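Local coordinates for thiosulfate sulfurtransferase/rhodanese-like domain-containing protein 1 (PDB 6BEV) that catalyses transfer of sulfur from thiosulfate to glutathione, giving S-sulfanylglutathione and sulfite in hydrogen sulfide metabolism, at residues 95-100 with 107-112; 77-80 with 86-89; 27-32 with 127-132. All coordinates share one frame; numbering follows the deposited sequence.

Interaction 1. Residues 95-100 with 107-112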
loop_
_atom_site.group_PDB
_atom_site.type_symbol
_atom_site.label_atom_id
_atom_site.label_comp_id
_atom_site.label_asym_id
_atom_site.label_seq_id
_atom_site.Cartn_x
_atom_site.Cartn_y
_atom_site.Cartn_z
ATOM N N LEU A 95 0.306 6.191 3.669
ATOM C CA LEU A 95 0.390 4.739 3.546
ATOM C C LEU A 95 -0.481 4.381 2.341
ATOM O O LEU A 95 -1.709 4.403 2.422
ATOM C CB LEU A 95 -0.097 4.058 4.818
ATOM C CG LEU A 95 0.641 4.436 6.112
ATOM C CD1 LEU A 95 -0.002 3.724 7.280
ATOM C CD2 LEU A 95 2.122 4.121 6.043
ATOM N N VAL A 96 0.150 4.109 1.205
ATOM C CA VAL A 96 -0.545 4.005 -0.073
ATOM C C VAL A 96 -0.706 2.537 -0.451
ATOM O O VAL A 96 0.281 1.821 -0.652
ATOM C CB VAL A 96 0.197 4.784 -1.167
ATOM C CG1 VAL A 96 -0.495 4.592 -2.500
ATOM C CG2 VAL A 96 0.276 6.257 -0.800
ATOM N N PHE A 97 -1.958 2.108 -0.582
ATOM C CA PHE A 97 -2.309 0.745 -0.954
ATOM C C PHE A 97 -2.736 0.710 -2.415
ATOM O O PHE A 97 -3.337 1.668 -2.923
ATOM C CB PHE A 97 -3.451 0.247 -0.048
ATOM C CG PHE A 97 -3.065 0.220 1.402
ATOM C CD1 PHE A 97 -3.200 1.343 2.209
ATOM C CD2 PHE A 97 -2.510 -0.929 1.958
ATOM C CE1 PHE A 97 -2.790 1.307 3.529
ATOM C CE2 PHE A 97 -2.102 -0.955 3.273
ATOM C CZ PHE A 97 -2.246 0.158 4.050
ATOM N N PHE A 98 -2.452 -0.411 -3.088
ATOM C CA PHE A 98 -2.888 -0.541 -4.473
ATOM C C PHE A 98 -2.998 -2.007 -4.873
ATOM O O PHE A 98 -2.281 -2.870 -4.365
ATOM C CB PHE A 98 -1.927 0.182 -5.440
ATOM C CG PHE A 98 -0.567 -0.454 -5.540
ATOM C CD1 PHE A 98 -0.256 -1.389 -6.530
ATOM C CD2 PHE A 98 0.418 -0.128 -4.629
ATOM C CE1 PHE A 98 1.005 -1.982 -6.568
ATOM C CE2 PHE A 98 1.682 -0.721 -4.678
ATOM C CZ PHE A 98 1.974 -1.640 -5.647
ATOM N N CYS A 99 -3.845 -2.260 -5.874
ATOM C CA CYS A 99 -3.841 -3.534 -6.594
ATOM C C CYS A 99 -3.609 -3.236 -8.079
ATOM O O CYS A 99 -2.964 -2.234 -8.393
ATOM C CB CYS A 99 -5.111 -4.342 -6.322
ATOM S SG CYS A 99 -6.617 -3.549 -6.916
ATOM N N GLN A 100 -4.081 -4.073 -9.013
ATOM C CA GLN A 100 -3.859 -3.780 -10.436
ATOM C C GLN A 100 -4.968 -2.941 -11.062
ATOM O O GLN A 100 -4.740 -2.350 -12.116
ATOM C CB GLN A 100 -3.587 -5.047 -11.276
ATOM C CG GLN A 100 -4.801 -5.808 -11.836
ATOM C CD GLN A 100 -5.571 -6.593 -10.779
ATOM O OE1 GLN A 100 -5.680 -6.195 -9.610
ATOM N NE2 GLN A 100 -6.108 -7.733 -11.187
ATOM N N GLN A 107 -10.444 -1.868 -0.902
ATOM C CA GLN A 107 -10.758 -2.708 0.243
ATOM C C GLN A 107 -9.679 -2.591 1.316
ATOM O O GLN A 107 -9.985 -2.488 2.511
ATOM C CB GLN A 107 -10.908 -4.157 -0.229
ATOM C CG GLN A 107 -11.195 -5.146 0.879
ATOM C CD GLN A 107 -11.062 -6.592 0.439
ATOM O OE1 GLN A 107 -10.810 -6.887 -0.726
ATOM N NE2 GLN A 107 -11.209 -7.502 1.383
ATOM N N ALA A 108 -8.407 -2.628 0.913
ATOM C CA ALA A 108 -7.309 -2.542 1.868
ATOM C C ALA A 108 -7.285 -1.187 2.553
ATOM O O ALA A 108 -7.051 -1.108 3.766
ATOM C CB ALA A 108 -5.990 -2.790 1.134
ATOM N N THR A 109 -7.529 -0.113 1.798
ATOM C CA THR A 109 -7.490 1.225 2.375
ATOM C C THR A 109 -8.582 1.386 3.417
ATOM O O THR A 109 -8.350 1.912 4.512
ATOM C CB THR A 109 -7.631 2.269 1.272
ATOM O OG1 THR A 109 -6.540 2.136 0.347
ATOM C CG2 THR A 109 -7.594 3.662 1.839
ATOM N N GLN A 110 -9.789 0.948 3.074
ATOM C CA GLN A 110 -10.893 1.008 4.023
ATOM C C GLN A 110 -10.599 0.185 5.273
ATOM O O GLN A 110 -10.895 0.613 6.403
ATOM C CB GLN A 110 -12.152 0.501 3.327
ATOM C CG GLN A 110 -12.645 1.397 2.214
ATOM C CD GLN A 110 -13.748 0.756 1.389
ATOM O OE1 GLN A 110 -13.791 -0.468 1.234
ATOM N NE2 GLN A 110 -14.614 1.576 0.832
ATOM N N LEU A 111 -10.027 -1.004 5.094
ATOM C CA LEU A 111 -9.676 -1.836 6.236
ATOM C C LEU A 111 -8.674 -1.122 7.137
ATOM O O LEU A 111 -8.846 -1.049 8.366
ATOM C CB LEU A 111 -9.131 -3.181 5.742
ATOM C CG LEU A 111 -8.597 -4.127 6.813
ATOM C CD1 LEU A 111 -9.666 -4.498 7.809
ATOM C CD2 LEU A 111 -8.037 -5.361 6.127
ATOM N N ALA A 112 -7.607 -0.593 6.535
ATOM C CA ALA A 112 -6.587 0.080 7.320
ATOM C C ALA A 112 -7.170 1.281 8.056
ATOM O O ALA A 112 -6.919 1.468 9.254
ATOM C CB ALA A 112 -5.427 0.493 6.414
#

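Interaction 2. Residues 77-80 with 86-89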
loop_
_atom_site.group_PDB
_atom_site.type_symbol
_atom_site.label_atom_id
_atom_site.label_comp_id
_atom_site.label_asym_id
_atom_site.label_seq_id
_atom_site.Cartn_x
_atom_site.Cartn_y
_atom_site.Cartn_z
ATOM N N ALA A 77 7.347 -6.857 16.081
ATOM C CA ALA A 77 8.409 -7.804 15.764
ATOM C C ALA A 77 7.903 -8.932 14.873
ATOM O O ALA A 77 8.661 -9.449 14.040
ATOM C CB ALA A 77 9.036 -8.362 17.041
ATOM N N ALA A 78 6.638 -9.324 15.027
ATOM C CA ALA A 78 6.072 -10.351 14.157
ATOM C C ALA A 78 5.895 -9.833 12.736
ATOM O O ALA A 78 6.121 -10.568 11.767
ATOM C CB ALA A 78 4.738 -10.824 14.726
ATOM N N PHE A 79 5.503 -8.570 12.599
ATOM C CA PHE A 79 5.415 -7.955 11.282
ATOM C C PHE A 79 6.787 -7.929 10.607
ATOM O O PHE A 79 6.934 -8.297 9.434
ATOM C CB PHE A 79 4.840 -6.542 11.436
ATOM C CG PHE A 79 4.617 -5.827 10.126
ATOM C CD1 PHE A 79 5.689 -5.314 9.394
ATOM C CD2 PHE A 79 3.338 -5.647 9.614
ATOM C CE1 PHE A 79 5.492 -4.655 8.202
ATOM C CE2 PHE A 79 3.141 -4.974 8.409
ATOM C CZ PHE A 79 4.220 -4.480 7.705
ATOM N N GLN A 80 7.811 -7.504 11.343
ATOM C CA GLN A 80 9.154 -7.470 10.780
ATOM C C GLN A 80 9.586 -8.862 10.338
ATOM O O GLN A 80 10.195 -9.030 9.274
ATOM C CB GLN A 80 10.109 -6.902 11.830
ATOM C CG GLN A 80 11.579 -6.926 11.466
ATOM C CD GLN A 80 11.954 -5.958 10.377
ATOM O OE1 GLN A 80 11.647 -4.767 10.451
ATOM N NE2 GLN A 80 12.660 -6.457 9.371
ATOM N N GLU A 86 9.450 -2.635 8.614
ATOM C CA GLU A 86 8.905 -2.145 9.874
ATOM C C GLU A 86 7.394 -1.936 9.765
ATOM O O GLU A 86 6.889 -1.416 8.768
ATOM C CB GLU A 86 9.591 -0.832 10.258
ATOM C CG GLU A 86 9.233 -0.308 11.642
ATOM C CD GLU A 86 10.095 0.877 12.066
ATOM O OE1 GLU A 86 11.334 0.726 12.154
ATOM O OE2 GLU A 86 9.535 1.964 12.312
ATOM N N LYS A 87 6.675 -2.333 10.804
ATOM C CA LYS A 87 5.230 -2.160 10.825
ATOM C C LYS A 87 4.893 -0.672 10.776
ATOM O O LYS A 87 5.499 0.119 11.500
ATOM C CB LYS A 87 4.648 -2.770 12.104
ATOM C CG LYS A 87 3.126 -2.810 12.127
ATOM C CD LYS A 87 2.555 -3.335 13.431
ATOM C CE LYS A 87 1.052 -3.402 13.342
ATOM N NZ LYS A 87 0.427 -3.770 14.633
ATOM N N PRO A 88 3.936 -0.251 9.958
ATOM C CA PRO A 88 3.518 1.149 9.992
ATOM C C PRO A 88 2.887 1.501 11.329
ATOM O O PRO A 88 2.371 0.651 12.049
ATOM C CB PRO A 88 2.481 1.233 8.870
ATOM C CG PRO A 88 1.981 -0.148 8.699
ATOM C CD PRO A 88 3.142 -1.042 9.008
ATOM N N LYS A 89 2.893 2.792 11.634
ATOM C CA LYS A 89 2.305 3.337 12.851
ATOM C C LYS A 89 1.031 4.092 12.498
ATOM O O LYS A 89 0.873 4.576 11.377
ATOM C CB LYS A 89 3.296 4.275 13.543
ATOM C CG LYS A 89 4.610 3.588 13.913
ATOM C CD LYS A 89 5.649 4.552 14.475
ATOM C CE LYS A 89 6.068 5.623 13.469
ATOM N NZ LYS A 89 6.517 5.106 12.124
#

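Interaction 3. Residues 27-32 with 127-132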
loop_
_atom_site.group_PDB
_atom_site.type_symbol
_atom_site.label_atom_id
_atom_site.label_comp_id
_atom_site.label_asym_id
_atom_site.label_seq_id
_atom_site.Cartn_x
_atom_site.Cartn_y
_atom_site.Cartn_z
ATOM N N VAL A 27 -5.224 8.771 -3.662
ATOM C CA VAL A 27 -4.052 9.514 -4.128
ATOM C C VAL A 27 -3.933 9.350 -5.641
ATOM O O VAL A 27 -4.102 8.248 -6.176
ATOM C CB VAL A 27 -2.774 9.078 -3.380
ATOM C CG1 VAL A 27 -2.419 7.628 -3.652
ATOM C CG2 VAL A 27 -1.608 9.990 -3.716
ATOM N N SER A 28 -3.684 10.459 -6.331
ATOM C CA SER A 28 -3.452 10.451 -7.767
ATOM C C SER A 28 -1.995 10.120 -8.077
ATOM O O SER A 28 -1.102 10.266 -7.239
ATOM C CB SER A 28 -3.757 11.831 -8.351
ATOM O OG SER A 28 -2.766 12.755 -7.941
ATOM N N LEU A 29 -1.755 9.705 -9.321
ATOM C CA LEU A 29 -0.400 9.374 -9.740
ATOM C C LEU A 29 0.546 10.557 -9.634
ATOM O O LEU A 29 1.673 10.368 -9.152
ATOM C CB LEU A 29 -0.404 8.763 -11.143
ATOM C CG LEU A 29 0.965 8.338 -11.680
ATOM C CD1 LEU A 29 1.617 7.312 -10.784
ATOM C CD2 LEU A 29 0.804 7.777 -13.082
ATOM N N PRO A 30 0.194 11.770 -10.065
ATOM C CA PRO A 30 1.166 12.861 -9.906
ATOM C C PRO A 30 1.548 13.104 -8.457
ATOM O O PRO A 30 2.729 13.318 -8.158
ATOM C CB PRO A 30 0.463 14.057 -10.561
ATOM C CG PRO A 30 -0.491 13.456 -11.535
ATOM C CD PRO A 30 -0.962 12.186 -10.883
ATOM N N GLU A 31 0.584 13.073 -7.539
ATOM C CA GLU A 31 0.928 13.266 -6.136
ATOM C C GLU A 31 1.776 12.114 -5.637
ATOM O O GLU A 31 2.764 12.328 -4.926
ATOM C CB GLU A 31 -0.325 13.415 -5.276
ATOM C CG GLU A 31 0.055 13.770 -3.843
ATOM C CD GLU A 31 -1.089 13.813 -2.844
ATOM O OE1 GLU A 31 -2.270 13.643 -3.216
ATOM O OE2 GLU A 31 -0.783 13.988 -1.647
ATOM N N LEU A 32 1.404 10.889 -5.993
ATOM C CA LEU A 32 2.167 9.730 -5.554
ATOM C C LEU A 32 3.615 9.815 -6.021
ATOM O O LEU A 32 4.537 9.537 -5.247
ATOM C CB LEU A 32 1.515 8.459 -6.077
ATOM C CG LEU A 32 2.215 7.135 -5.746
ATOM C CD1 LEU A 32 2.396 6.980 -4.238
ATOM C CD2 LEU A 32 1.455 5.962 -6.333
ATOM N N TYR A 127 -1.956 -0.499 -10.477
ATOM C CA TYR A 127 -0.755 -0.932 -11.194
ATOM C C TYR A 127 -0.917 -0.846 -12.710
ATOM O O TYR A 127 0.044 -0.528 -13.414
ATOM C CB TYR A 127 -0.372 -2.339 -10.723
ATOM C CG TYR A 127 0.894 -2.945 -11.284
ATOM C CD1 TYR A 127 2.135 -2.316 -11.176
ATOM C CD2 TYR A 127 0.851 -4.200 -11.877
ATOM C CE1 TYR A 127 3.288 -2.919 -11.684
ATOM C CE2 TYR A 127 1.986 -4.803 -12.365
ATOM C CZ TYR A 127 3.205 -4.170 -12.260
ATOM O OH TYR A 127 4.324 -4.789 -12.769
ATOM N N ARG A 128 -2.108 -1.115 -13.246
ATOM C CA ARG A 128 -2.237 -0.991 -14.698
ATOM C C ARG A 128 -2.008 0.444 -15.157
ATOM O O ARG A 128 -1.371 0.664 -16.186
ATOM C CB ARG A 128 -3.573 -1.522 -15.204
ATOM C CG ARG A 128 -3.699 -3.026 -15.199
ATOM C CD ARG A 128 -5.107 -3.419 -15.587
ATOM N NE ARG A 128 -5.373 -4.837 -15.386
ATOM C CZ ARG A 128 -6.588 -5.340 -15.211
ATOM N NH1 ARG A 128 -7.650 -4.539 -15.180
ATOM N NH2 ARG A 128 -6.739 -6.644 -15.029
ATOM N N GLU A 129 -2.498 1.443 -14.399
ATOM C CA GLU A 129 -2.203 2.829 -14.758
ATOM C C GLU A 129 -0.730 3.121 -14.588
ATOM O O GLU A 129 -0.133 3.791 -15.438
ATOM C CB GLU A 129 -3.011 3.835 -13.942
ATOM C CG GLU A 129 -2.629 5.299 -14.282
ATOM C CD GLU A 129 -3.410 6.311 -13.477
ATOM O OE1 GLU A 129 -3.042 6.568 -12.303
ATOM O OE2 GLU A 129 -4.401 6.851 -14.013
ATOM N N TRP A 130 -0.130 2.628 -13.505
ATOM C CA TRP A 130 1.298 2.809 -13.315
ATOM C C TRP A 130 2.057 2.360 -14.561
ATOM O O TRP A 130 2.963 3.042 -15.044
ATOM C CB TRP A 130 1.732 2.002 -12.093
ATOM C CG TRP A 130 3.140 2.205 -11.787
ATOM C CD1 TRP A 130 4.209 1.465 -12.234
ATOM C CD2 TRP A 130 3.675 3.244 -10.993
ATOM N NE1 TRP A 130 5.372 1.996 -11.757
ATOM C CE2 TRP A 130 5.076 3.096 -10.998
ATOM C CE3 TRP A 130 3.104 4.287 -10.255
ATOM C CZ2 TRP A 130 5.914 3.933 -10.272
ATOM C CZ3 TRP A 130 3.948 5.134 -9.546
ATOM C CH2 TRP A 130 5.337 4.951 -9.565
ATOM N N LEU A 131 1.710 1.181 -15.072
ATOM C CA LEU A 131 2.387 0.643 -16.246
ATOM C C LEU A 131 2.089 1.458 -17.500
ATOM O O LEU A 131 2.953 1.587 -18.374
ATOM C CB LEU A 131 1.950 -0.804 -16.471
ATOM C CG LEU A 131 2.434 -1.822 -15.439
ATOM C CD1 LEU A 131 1.698 -3.122 -15.660
ATOM C CD2 LEU A 131 3.939 -2.028 -15.520
ATOM N N GLU A 132 0.865 1.992 -17.595
ATOM C CA GLU A 132 0.410 2.763 -18.748
ATOM C C GLU A 132 1.102 4.114 -18.835
ATOM O O GLU A 132 1.347 4.622 -19.937
ATOM C CB GLU A 132 -1.094 2.981 -18.588
ATOM C CG GLU A 132 -1.758 3.853 -19.635
ATOM C CD GLU A 132 -3.106 4.373 -19.160
ATOM O OE1 GLU A 132 -3.812 4.995 -19.980
ATOM O OE2 GLU A 132 -3.452 4.175 -17.973
HETATM O O HOH W 1 -3.707 8.954 -11.244
#

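Interaction 1. Residues 95-100 with 107-112
F97, in the middle of strand 95-98, meets the inner side of residues 107-112 of helix 103-114 at A108, T109 and A112. Earlier in the strand, L95 and V96 turn to other partners: L95 touches F44, and V96, pointing away from the helix, packs on L43. F97 carries the whole contact. With CG anti to its carbonyl carbon (chi1 -61°), its ring stretches along the helix: CD2 lies 4.0 Å from A108 CB, and CZ reaches A112 CB, one turn on, at the same distance. Two alanines suit these places because their single methyls let the ring close against the helix. T109 OG1 packs 3.6 Å from F97 CB, and its hydrogen bond is made to the G105 carbonyl within the helix. Replacing F97 with an alanine removes the ring that both methyls touch and would probably open a gap between strand and helix. F98 points away again and packs on L43 and I57; the strand ends there, and C99, which carries the persulfide intermediate, opens the loop that follows. Strand 95-98, helix 103-114 and strand 120-122 form a right-handed beta-alpha-beta crossover, the building unit of the rhodanese fold, with the active-site loop between strand and helix.

Interaction 2. Residues 77-80 with 86-89
F79, on helix 76-83, lays one face of its ring against the backbone of K87 in the loop that leads from this helix toward strand 95-98 of the rhodanese domain. The tight part is a CH-pi contact: K87 CA stands 3.6 Å from the centroid of the F79 ring, only 17° off its normal. Around this point the ring follows the loop closely, with F79 CD1 3.4 Å from K87 N and F79 CE1 3.6 Å from E86 O. That carbonyl has its hydrogen bond elsewhere, from R42. With CG anti to the backbone N (chi1 -176°), the F79 ring is carried from the helix onto the loop, where a flat ring can lie against a strip of extended backbone. P88 adds an apolar ring whose CD sits 3.8 Å from F79 CZ, and it also packs on L72 of helix 65-73.

The other side is looser. Q80 and E86 are both exposed, and the end of Q80 comes near the backbone of E86, whose bond to CB points away from the helix. K87 combines both characters: its CB and CG lie against the phenyl group, K87 CB being 3.6 Å from F79 CG, while the rest of the chain runs on fully extended until NZ is hydrogen-bonded to the backbone carbonyls of L72 and M74.

Interaction 3. Residues 27-32 with 127-132
L29 and W130 meet where the first turn of helix 29-38 faces helix 126-133. The methyl CD1 of L29 lies 3.4 Å from W130 CE3, on the six-membered side of the indole, and the two side chains cross at about a right angle. The approach is close for carbon atoms, so the fit here is snug. W130 swings its CG anti to the backbone N (chi1 -176°), and a chi2 of -92° sets the indole plane roughly perpendicular to the plane of CA, CB and CG, so that the benzo part reaches the leucines although CB does not aim at them. L32, one turn beyond L29, touches the same part of the indole more loosely, its CD2 standing 4.2 Å from W130 CZ3. Both leucines hold CG anti to the backbone N, and they present branched methyls to a broad aromatic that can meet two of them at once.

E129 approaches L29 differently. The two chains run antiparallel alongside each other, and E129 OE1 comes 3.6 Å from L29 CB. That oxygen accepts a hydrogen bond from a water 2.7 Å away, and the water in turn accepts from L29 N at 2.8 Å. A carboxylate is well suited to this place, because through the water it serves a backbone N-H of the first helical turn; E129 OE1 is also hydrogen-bonded to Y123 OH, its strongest polar partner. S28 is the N-cap of the same helix, its OG accepting a weak bond from E31 N.

V27 makes a backbone hydrogen bond with N122 of strand 120-122, and V27 and L32 pack on V96 of strand 95-98. V96 points away from helix 103-114, so helix 29-38 covers the other face of the parallel sheet, as in the alpha/beta rhodanese fold, with helix 126-133 beside it.

Interaction 1 is the core contact, fully buried, its centre about 5 Å from the centre of the chain, and built mainly from apolar groups between strand and helix. Interactions 2 and 3 are partly buried, lie on opposite sides of that centre and do not touch. Interaction 2 holds a helix to its following loop through an aromatic ring on backbone, whereas 27-32 with 127-132 links distant ends of the chain and adds a bridging water to its packing. Interaction 1 adjoins both: L95 CD1 packs 3.9 Å from P88 CB, while the backbone oxygens of C99 and Q100 probably accept hydrogen bonds from Y127 N and R128 N, tying the catalytic cysteine's segment to the C-terminal helix.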